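Side-chain contacts in polyketide synthase/nonribosomal peptide synthetase hybrid RzxB (Pseudomonas fluorescens, PDB 5IL6), which probably removes water from beta-hydroxyacyl intermediates as the dehydratase domain of a modular synthase that builds the macrolide rhizoxin: residues A49-A52 with G53-I57; A216-L219 with D220-E224; D242-A245 with S246-V249. One frame throughout, in Å; residues are numbered along the deposited sequence.

Contact 1: residues A49-A52 with G53-I57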
ATOM      1  N   ALA A  49      11.071   7.222  10.972  1.00 23.43           N
ATOM      2  CA  ALA A  49       9.810   7.420  10.272  1.00 22.88           C
ATOM      3  C   ALA A  49      10.036   7.222   8.780  1.00 24.03           C
ATOM      4  O   ALA A  49      10.807   7.961   8.157  1.00 23.13           O
ATOM      5  CB  ALA A  49       9.254   8.813  10.557  1.00 23.84           C
ATOM      6  N   VAL A  50       9.375   6.219   8.211  1.00 19.35           N
ATOM      7  CA  VAL A  50       9.565   5.833   6.819  1.00 21.05           C
ATOM      8  C   VAL A  50       8.203   5.784   6.148  1.00 22.59           C
ATOM      9  O   VAL A  50       7.227   5.301   6.735  1.00 24.12           O
ATOM     10  CB  VAL A  50      10.285   4.474   6.698  1.00 25.68           C
ATOM     11  CG1 VAL A  50      10.387   4.041   5.247  1.00 34.12           C
ATOM     12  CG2 VAL A  50      11.670   4.547   7.328  1.00 29.67           C
ATOM     13  N   LEU A  51       8.136   6.284   4.918  1.00 22.82           N
ATOM     14  CA  LEU A  51       6.880   6.289   4.185  1.00 24.86           C
ATOM     15  C   LEU A  51       6.422   4.859   3.939  1.00 24.98           C
ATOM     16  O   LEU A  51       7.161   4.048   3.371  1.00 25.61           O
ATOM     17  CB  LEU A  51       7.048   7.032   2.860  1.00 25.79           C
ATOM     18  CG  LEU A  51       5.767   7.471   2.147  1.00 21.48           C
ATOM     19  CD1 LEU A  51       4.906   8.373   3.033  1.00 24.68           C
ATOM     20  CD2 LEU A  51       6.105   8.172   0.835  1.00 19.73           C
ATOM     21  N   ALA A  52       5.203   4.548   4.371  1.00 23.37           N
ATOM     22  CA  ALA A  52       4.656   3.217   4.154  1.00 24.91           C
ATOM     23  C   ALA A  52       4.579   2.914   2.663  1.00 24.54           C
ATOM     24  O   ALA A  52       4.212   3.772   1.854  1.00 22.51           O
ATOM     25  CB  ALA A  52       3.270   3.106   4.790  1.00 24.89           C
ATOM     26  N   GLY A  53       4.946   1.685   2.300  1.00 22.46           N
ATOM     27  CA  GLY A  53       4.862   1.280   0.906  1.00 22.57           C
ATOM     28  C   GLY A  53       3.481   1.494   0.323  1.00 21.20           C
ATOM     29  O   GLY A  53       3.337   1.866  -0.845  1.00 21.14           O
ATOM     30  N   ALA A  54       2.442   1.274   1.133  1.00 17.20           N
ATOM     31  CA  ALA A  54       1.076   1.498   0.672  1.00 17.32           C
ATOM     32  C   ALA A  54       0.878   2.929   0.196  1.00 16.58           C
ATOM     33  O   ALA A  54       0.121   3.170  -0.752  1.00 18.92           O
ATOM     34  CB  ALA A  54       0.084   1.178   1.788  1.00 24.25           C
ATOM     35  N   ALA A  55       1.547   3.891   0.837  1.00 17.52           N
ATOM     36  CA  ALA A  55       1.339   5.290   0.481  1.00 21.85           C
ATOM     37  C   ALA A  55       1.787   5.573  -0.946  1.00 22.72           C
ATOM     38  O   ALA A  55       1.199   6.422  -1.624  1.00 21.77           O
ATOM     39  CB  ALA A  55       2.080   6.195   1.462  1.00 24.64           C
ATOM     40  N   MET A  56       2.821   4.877  -1.420  1.00 20.22           N
ATOM     41  CA  MET A  56       3.269   5.100  -2.788  1.00 22.31           C
ATOM     42  C   MET A  56       2.262   4.555  -3.793  1.00 19.08           C
ATOM     43  O   MET A  56       2.091   5.132  -4.871  1.00 18.35           O
ATOM     44  CB  MET A  56       4.640   4.465  -2.994  1.00 31.02           C
ATOM     45  CG  MET A  56       5.712   5.101  -2.126  1.00 34.09           C
ATOM     46  SD  MET A  56       7.375   4.525  -2.495  1.00 37.90           S
ATOM     47  CE  MET A  56       8.213   4.969  -0.976  1.00 42.07           C
ATOM     48  N   ILE A  57       1.564   3.471  -3.450  1.00 20.22           N
ATOM     49  CA  ILE A  57       0.484   2.981  -4.303  1.00 19.10           C
ATOM     50  C   ILE A  57      -0.610   4.033  -4.417  1.00 18.75           C
ATOM     51  O   ILE A  57      -1.134   4.298  -5.505  1.00 18.84           O
ATOM     52  CB  ILE A  57      -0.066   1.650  -3.758  1.00 21.17           C
ATOM     53  CG1 ILE A  57       0.962   0.533  -3.958  1.00 20.78           C
ATOM     54  CG2 ILE A  57      -1.397   1.295  -4.425  1.00 22.98           C
ATOM     55  CD1 ILE A  57       0.605  -0.768  -3.267  1.00 23.76           C
TER
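Leu51 and Ala55 make the main apolar contact of this short run. Leu51 CD1 lies 3.9 Å from Ala55 CB, and its CG is hardly farther away. The leucine has CG anti to the backbone N (chi1 -163°), and its end comes closer to the helix than its CB direction would suggest. The second methyl finds a different partner: Leu51 CD2 is 4.2 Å from Met56 CE. The thioether chain of Met56 runs out extended beyond CG, and its terminal methyl reaches the leucine. The two branches of Leu51 thus meet two successive helix residues. Val39 and Leu40 of helix 38-41, together with Phe89, pack against the same leucine.

The polar part is backbone. Ala55 N donates to Ala52 O at 2.9 Å, with an N-H...O angle of 136°. The donor stands well above the carbonyl plane, 56° out of it, as part of a tight i to i+3 turn. Ala55 CB also sits 3.3 Å from Ala52 O. Within the helix, Met56 N makes a weak bond to Gly53 O at 3.1 Å.

The run leads from strand 48-49 into helix 53-67. It covers the end of what is probably the HxxxGxxxxP motif of dehydratases, whose proline position is held here by Ala52. His43 begins that motif, and its ND1 is hydrogen-bonded to Val50 O. Ala54 touches Asp208 of helix 204-212. The chemistry is mostly apolar, with small alanines and one bent backbone bond, so the chain passes into helix 53-67 through largely buried contacts, and no polar side chain of 49-57 takes part.

Contact 2: residues A216-L219 with D220-E224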
ATOM      1  N   ALA A 216      -0.890 -12.720  10.118  1.00 31.95           N
ATOM      2  CA  ALA A 216      -1.730 -13.799  10.623  1.00 34.27           C
ATOM      3  C   ALA A 216      -1.238 -15.150  10.121  1.00 33.26           C
ATOM      4  O   ALA A 216      -1.326 -16.159  10.831  1.00 36.41           O
ATOM      5  CB  ALA A 216      -3.184 -13.577  10.205  1.00 35.33           C
ATOM      6  N   LEU A 217      -0.728 -15.188   8.894  1.00 27.15           N
ATOM      7  CA  LEU A 217      -0.276 -16.421   8.269  1.00 30.70           C
ATOM      8  C   LEU A 217       1.185 -16.748   8.553  1.00 40.58           C
ATOM      9  O   LEU A 217       1.653 -17.815   8.138  1.00 43.93           O
ATOM     10  CB  LEU A 217      -0.501 -16.336   6.755  1.00 31.21           C
ATOM     11  CG  LEU A 217      -1.962 -16.164   6.324  1.00 32.48           C
ATOM     12  CD1 LEU A 217      -2.071 -15.965   4.822  1.00 36.85           C
ATOM     13  CD2 LEU A 217      -2.799 -17.364   6.752  1.00 35.49           C
ATOM     14  N   LEU A 218       1.916 -15.874   9.250  1.00 40.69           N
ATOM     15  CA  LEU A 218       3.348 -16.054   9.451  1.00 41.13           C
ATOM     16  C   LEU A 218       3.772 -16.213  10.905  1.00 43.48           C
ATOM     17  O   LEU A 218       4.947 -16.513  11.150  1.00 37.29           O
ATOM     18  CB  LEU A 218       4.119 -14.868   8.848  1.00 39.78           C
ATOM     19  CG  LEU A 218       3.939 -14.624   7.348  1.00 37.07           C
ATOM     20  CD1 LEU A 218       4.705 -13.385   6.923  1.00 34.01           C
ATOM     21  CD2 LEU A 218       4.401 -15.832   6.545  1.00 37.26           C
ATOM     22  N   LEU A 219       2.867 -16.040  11.871  1.00 48.26           N
ATOM     23  CA  LEU A 219       3.273 -16.099  13.273  1.00 53.36           C
ATOM     24  C   LEU A 219       3.988 -17.407  13.592  1.00 55.02           C
ATOM     25  O   LEU A 219       5.014 -17.408  14.283  1.00 49.13           O
ATOM     26  CB  LEU A 219       2.055 -15.925  14.182  1.00 56.36           C
ATOM     27  CG  LEU A 219       1.504 -14.505  14.329  1.00 62.12           C
ATOM     28  CD1 LEU A 219       0.184 -14.528  15.085  1.00 62.29           C
ATOM     29  CD2 LEU A 219       2.503 -13.587  15.022  1.00 69.04           C
ATOM     30  N   ASP A 220       3.466 -18.531  13.097  1.00 66.80           N
ATOM     31  CA  ASP A 220       4.070 -19.825  13.408  1.00 82.34           C
ATOM     32  C   ASP A 220       5.378 -20.031  12.651  1.00 77.16           C
ATOM     33  O   ASP A 220       6.332 -20.594  13.198  1.00 69.07           O
ATOM     34  CB  ASP A 220       3.080 -20.949  13.106  1.00 98.40           C
ATOM     35  CG  ASP A 220       1.959 -21.022  14.125  1.00110.75           C
ATOM     36  OD1 ASP A 220       2.239 -20.854  15.331  1.00115.59           O
ATOM     37  OD2 ASP A 220       0.797 -21.240  13.721  1.00114.51           O
ATOM     38  N   GLU A 221       5.447 -19.589  11.393  1.00 79.61           N
ATOM     39  CA  GLU A 221       6.662 -19.803  10.611  1.00 84.51           C
ATOM     40  C   GLU A 221       7.824 -18.994  11.169  1.00 72.08           C
ATOM     41  O   GLU A 221       8.926 -19.521  11.360  1.00 71.74           O
ATOM     42  CB  GLU A 221       6.434 -19.435   9.143  1.00 99.80           C
ATOM     43  CG  GLU A 221       5.540 -20.387   8.370  1.00113.51           C
ATOM     44  CD  GLU A 221       5.799 -20.337   6.877  1.00120.36           C
ATOM     45  OE1 GLU A 221       6.885 -19.874   6.468  1.00120.97           O
ATOM     46  OE2 GLU A 221       4.910 -20.762   6.106  1.00124.13           O
ATOM     47  N   LEU A 222       7.598 -17.713  11.432  1.00 60.98           N
ATOM     48  CA  LEU A 222       8.675 -16.837  11.862  1.00 56.70           C
ATOM     49  C   LEU A 222       9.097 -17.157  13.292  1.00 59.85           C
ATOM     50  O   LEU A 222       8.308 -17.646  14.105  1.00 57.99           O
ATOM     51  CB  LEU A 222       8.237 -15.376  11.766  1.00 51.47           C
ATOM     52  CG  LEU A 222       7.806 -14.906  10.374  1.00 44.09           C
ATOM     53  CD1 LEU A 222       7.380 -13.446  10.411  1.00 37.01           C
ATOM     54  CD2 LEU A 222       8.912 -15.118   9.350  1.00 43.22           C
ATOM     55  N   GLU A 223      10.361 -16.876  13.588  1.00 67.04           N
ATOM     56  CA  GLU A 223      10.893 -17.049  14.929  1.00 78.22           C
ATOM     57  C   GLU A 223      10.556 -15.820  15.773  1.00 75.61           C
ATOM     58  O   GLU A 223       9.946 -14.858  15.302  1.00 68.24           O
ATOM     59  CB  GLU A 223      12.400 -17.306  14.869  1.00 88.20           C
ATOM     60  CG  GLU A 223      13.002 -17.821  16.175  1.00 96.50           C
ATOM     61  CD  GLU A 223      14.322 -18.544  15.979  1.00100.71           C
ATOM     62  OE1 GLU A 223      14.626 -18.945  14.836  1.00101.25           O
ATOM     63  OE2 GLU A 223      15.060 -18.704  16.974  1.00103.48           O
ATOM     64  N   GLU A 224      10.927 -15.867  17.055  1.00 81.42           N
ATOM     65  CA  GLU A 224      10.634 -14.760  17.959  1.00 85.08           C
ATOM     66  C   GLU A 224      11.211 -13.446  17.438  1.00 80.04           C
ATOM     67  O   GLU A 224      10.555 -12.401  17.511  1.00 70.66           O
ATOM     68  CB  GLU A 224      11.186 -15.081  19.348  1.00 90.66           C
ATOM     69  CG  GLU A 224      10.670 -14.185  20.459  1.00 91.53           C
ATOM     70  CD  GLU A 224      11.275 -14.537  21.804  1.00 92.01           C
ATOM     71  OE1 GLU A 224      11.894 -15.617  21.913  1.00 92.86           O
ATOM     72  OE2 GLU A 224      11.131 -13.738  22.754  1.00 90.82           O
TER
HETATM   73  O   HOH W   1       3.047 -19.575  10.065  1.00 51.74           O
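Glu221 N donates to water 1 at 2.7 Å, the shortest polar bond of this contact. The same water donates to Leu217 O at 3.0 Å, and so links two backbone groups four residues apart. Beside this bridge runs a direct bond. Leu222 N reaches Leu218 O at 2.9 Å, with an almost straight N-H...O angle of 176°. The donor lies nearly in line with the carbonyl. Together the two links describe a single helix-like turn, with one step direct and the other passing through water.

Leu222 covers the direct bond with its side chain. Its CG stands beside its own backbone N (chi1 -59°) and comes within 3.4 Å of Leu218 O. Its CD1 touches Leu218 CB at 3.9 Å. A glycine in place of Leu222 could keep the N-H...O hydrogen bond but would probably leave Leu218 O and CB without this apolar cover. Glu221 points its carboxylate elsewhere: OE2 forms a salt bridge with Arg253.

The turn lies at the surface, in the loop between helix 204-212 and strand 230-239. Tyr261 of strand 261-268 touches Leu218, Glu221 and Leu222. On helix 154-164, Arg160 donates to Leu219 O and touches the side chain of Leu222, while Cys157 meets Leu219.

Contact 3: residues D242-A245 with S246-V249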
ATOM      1  N   ASP A 242     -14.426   3.099  -4.783  1.00 33.84           N
ATOM      2  CA  ASP A 242     -14.023   3.801  -3.574  1.00 38.77           C
ATOM      3  C   ASP A 242     -14.171   2.884  -2.367  1.00 38.49           C
ATOM      4  O   ASP A 242     -15.153   2.147  -2.243  1.00 39.18           O
ATOM      5  CB  ASP A 242     -14.861   5.066  -3.390  1.00 48.39           C
ATOM      6  CG  ASP A 242     -14.610   6.093  -4.477  1.00 60.03           C
ATOM      7  OD1 ASP A 242     -13.549   6.018  -5.133  1.00 61.30           O
ATOM      8  OD2 ASP A 242     -15.472   6.974  -4.673  1.00 65.97           O
ATOM      9  N   CYS A 243     -13.188   2.933  -1.481  1.00 34.98           N
ATOM     10  CA  CYS A 243     -13.167   2.058  -0.318  1.00 35.02           C
ATOM     11  C   CYS A 243     -13.696   2.791   0.905  1.00 39.82           C
ATOM     12  O   CYS A 243     -13.225   3.897   1.197  1.00 46.00           O
ATOM     13  CB  CYS A 243     -11.749   1.562  -0.052  1.00 33.48           C
ATOM     14  SG  CYS A 243     -11.039   0.618  -1.423  1.00 36.36           S
ATOM     15  N   PRO A 244     -14.667   2.232   1.645  1.00 33.60           N
ATOM     16  CA  PRO A 244     -15.146   2.917   2.855  1.00 29.24           C
ATOM     17  C   PRO A 244     -14.099   2.942   3.957  1.00 28.20           C
ATOM     18  O   PRO A 244     -12.993   2.418   3.788  1.00 31.59           O
ATOM     19  CB  PRO A 244     -16.378   2.103   3.276  1.00 32.20           C
ATOM     20  CG  PRO A 244     -16.620   1.108   2.200  1.00 35.95           C
ATOM     21  CD  PRO A 244     -15.381   0.968   1.403  1.00 36.57           C
ATOM     22  N   ALA A 245     -14.442   3.547   5.095  1.00 29.69           N
ATOM     23  CA  ALA A 245     -13.516   3.640   6.217  1.00 31.90           C
ATOM     24  C   ALA A 245     -13.389   2.338   6.995  1.00 30.73           C
ATOM     25  O   ALA A 245     -12.516   2.241   7.863  1.00 29.30           O
ATOM     26  CB  ALA A 245     -13.954   4.761   7.162  1.00 31.09           C
ATOM     27  N   SER A 246     -14.238   1.349   6.719  1.00 30.40           N
ATOM     28  CA  SER A 246     -14.168   0.036   7.347  1.00 32.58           C
ATOM     29  C   SER A 246     -14.159  -1.024   6.257  1.00 31.76           C
ATOM     30  O   SER A 246     -14.929  -0.937   5.296  1.00 32.83           O
ATOM     31  CB  SER A 246     -15.348  -0.191   8.300  1.00 35.88           C
ATOM     32  OG  SER A 246     -15.296  -1.483   8.882  1.00 43.32           O
ATOM     33  N   LEU A 247     -13.288  -2.022   6.403  1.00 30.22           N
ATOM     34  CA  LEU A 247     -13.056  -2.984   5.336  1.00 36.72           C
ATOM     35  C   LEU A 247     -12.856  -4.381   5.899  1.00 33.96           C
ATOM     36  O   LEU A 247     -12.415  -4.559   7.037  1.00 30.51           O
ATOM     37  CB  LEU A 247     -11.822  -2.605   4.508  1.00 49.05           C
ATOM     38  CG  LEU A 247     -11.908  -1.312   3.701  1.00 61.82           C
ATOM     39  CD1 LEU A 247     -10.542  -0.941   3.150  1.00 63.26           C
ATOM     40  CD2 LEU A 247     -12.913  -1.450   2.578  1.00 65.49           C
ATOM     41  N   GLN A 248     -13.183  -5.370   5.071  1.00 31.45           N
ATOM     42  CA  GLN A 248     -12.779  -6.754   5.271  1.00 28.18           C
ATOM     43  C   GLN A 248     -11.673  -7.078   4.279  1.00 28.38           C
ATOM     44  O   GLN A 248     -11.719  -6.641   3.125  1.00 34.30           O
ATOM     45  CB  GLN A 248     -13.944  -7.726   5.055  1.00 30.66           C
ATOM     46  CG  GLN A 248     -15.084  -7.605   6.038  1.00 36.27           C
ATOM     47  CD  GLN A 248     -16.185  -8.601   5.743  1.00 39.89           C
ATOM     48  OE1 GLN A 248     -16.208  -9.696   6.302  1.00 47.06           O
ATOM     49  NE2 GLN A 248     -17.097  -8.232   4.850  1.00 39.35           N
ATOM     50  N   VAL A 249     -10.682  -7.845   4.725  1.00 27.20           N
ATOM     51  CA  VAL A 249      -9.541  -8.200   3.890  1.00 24.01           C
ATOM     52  C   VAL A 249      -9.377  -9.712   3.920  1.00 25.28           C
ATOM     53  O   VAL A 249      -9.106 -10.288   4.980  1.00 27.92           O
ATOM     54  CB  VAL A 249      -8.248  -7.508   4.353  1.00 26.41           C
ATOM     55  CG1 VAL A 249      -7.105  -7.842   3.411  1.00 24.03           C
ATOM     56  CG2 VAL A 249      -8.453  -6.000   4.437  1.00 28.29           C
TER
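Pro244 and Leu247 form the tight part of this contact, their side chains crossing at about a right angle. Leu247 CD2 meets Pro244 CD at 3.6 Å. The same methyl is 4.2 Å from Cys243 CB, so one branch of the leucine serves both residues. Leu247 CG also comes 3.9 Å from Pro244 O. With CG beside its own backbone N (chi1 -66°), the leucine turns its end back toward the preceding loop. Cys243 and Leu247 are buried, and Cys243 O accepts a hydrogen bond from Asn197 ND2.

Here the chain enters strand 246-254, which pairs with strands 184-190 and 261-268. The family belongs to the hot-dog clan, whose fold wraps a curved antiparallel sheet around a long helix. Leu247 accordingly touches Leu206 of helix 204-212, as well as Ile189 and Leu267 of the adjacent strands.

The contact is looser round Ala245 and Ser246, both partly exposed. These two turn their CB atoms away from each other's segments. Pro244 CB approaches Ser246 O at 3.9 Å, a marginal contact. No hydrogen bond joins the two segments. Ser246 OG is hydrogen-bonded instead to Asp270 OD1.

How the contacts relate
Helix 204-212 relates the three contacts. Contact 1 packs on it through Ala54 and Ile57, and contact 3 through Leu247 and Val249. Contact 2 lies in the loop that follows it. Contacts 1 and 3 have centres about 19 Å apart, with nearest atoms about 10 Å apart. Contacts 2 and 3 come within about 9 Å at their nearest atoms. Contact 3 lies on strand 246-254, and contact 2 rests on the same strand, where Arg253 forms the salt bridge with Glu221. Contact 1 lies nearest the probable active site: by family motif His43 and Asp208 are the likely His-Asp pair, and both touch residues 49-57. Contact 2 is peripheral, its centre about 23 Å from that of contact 1.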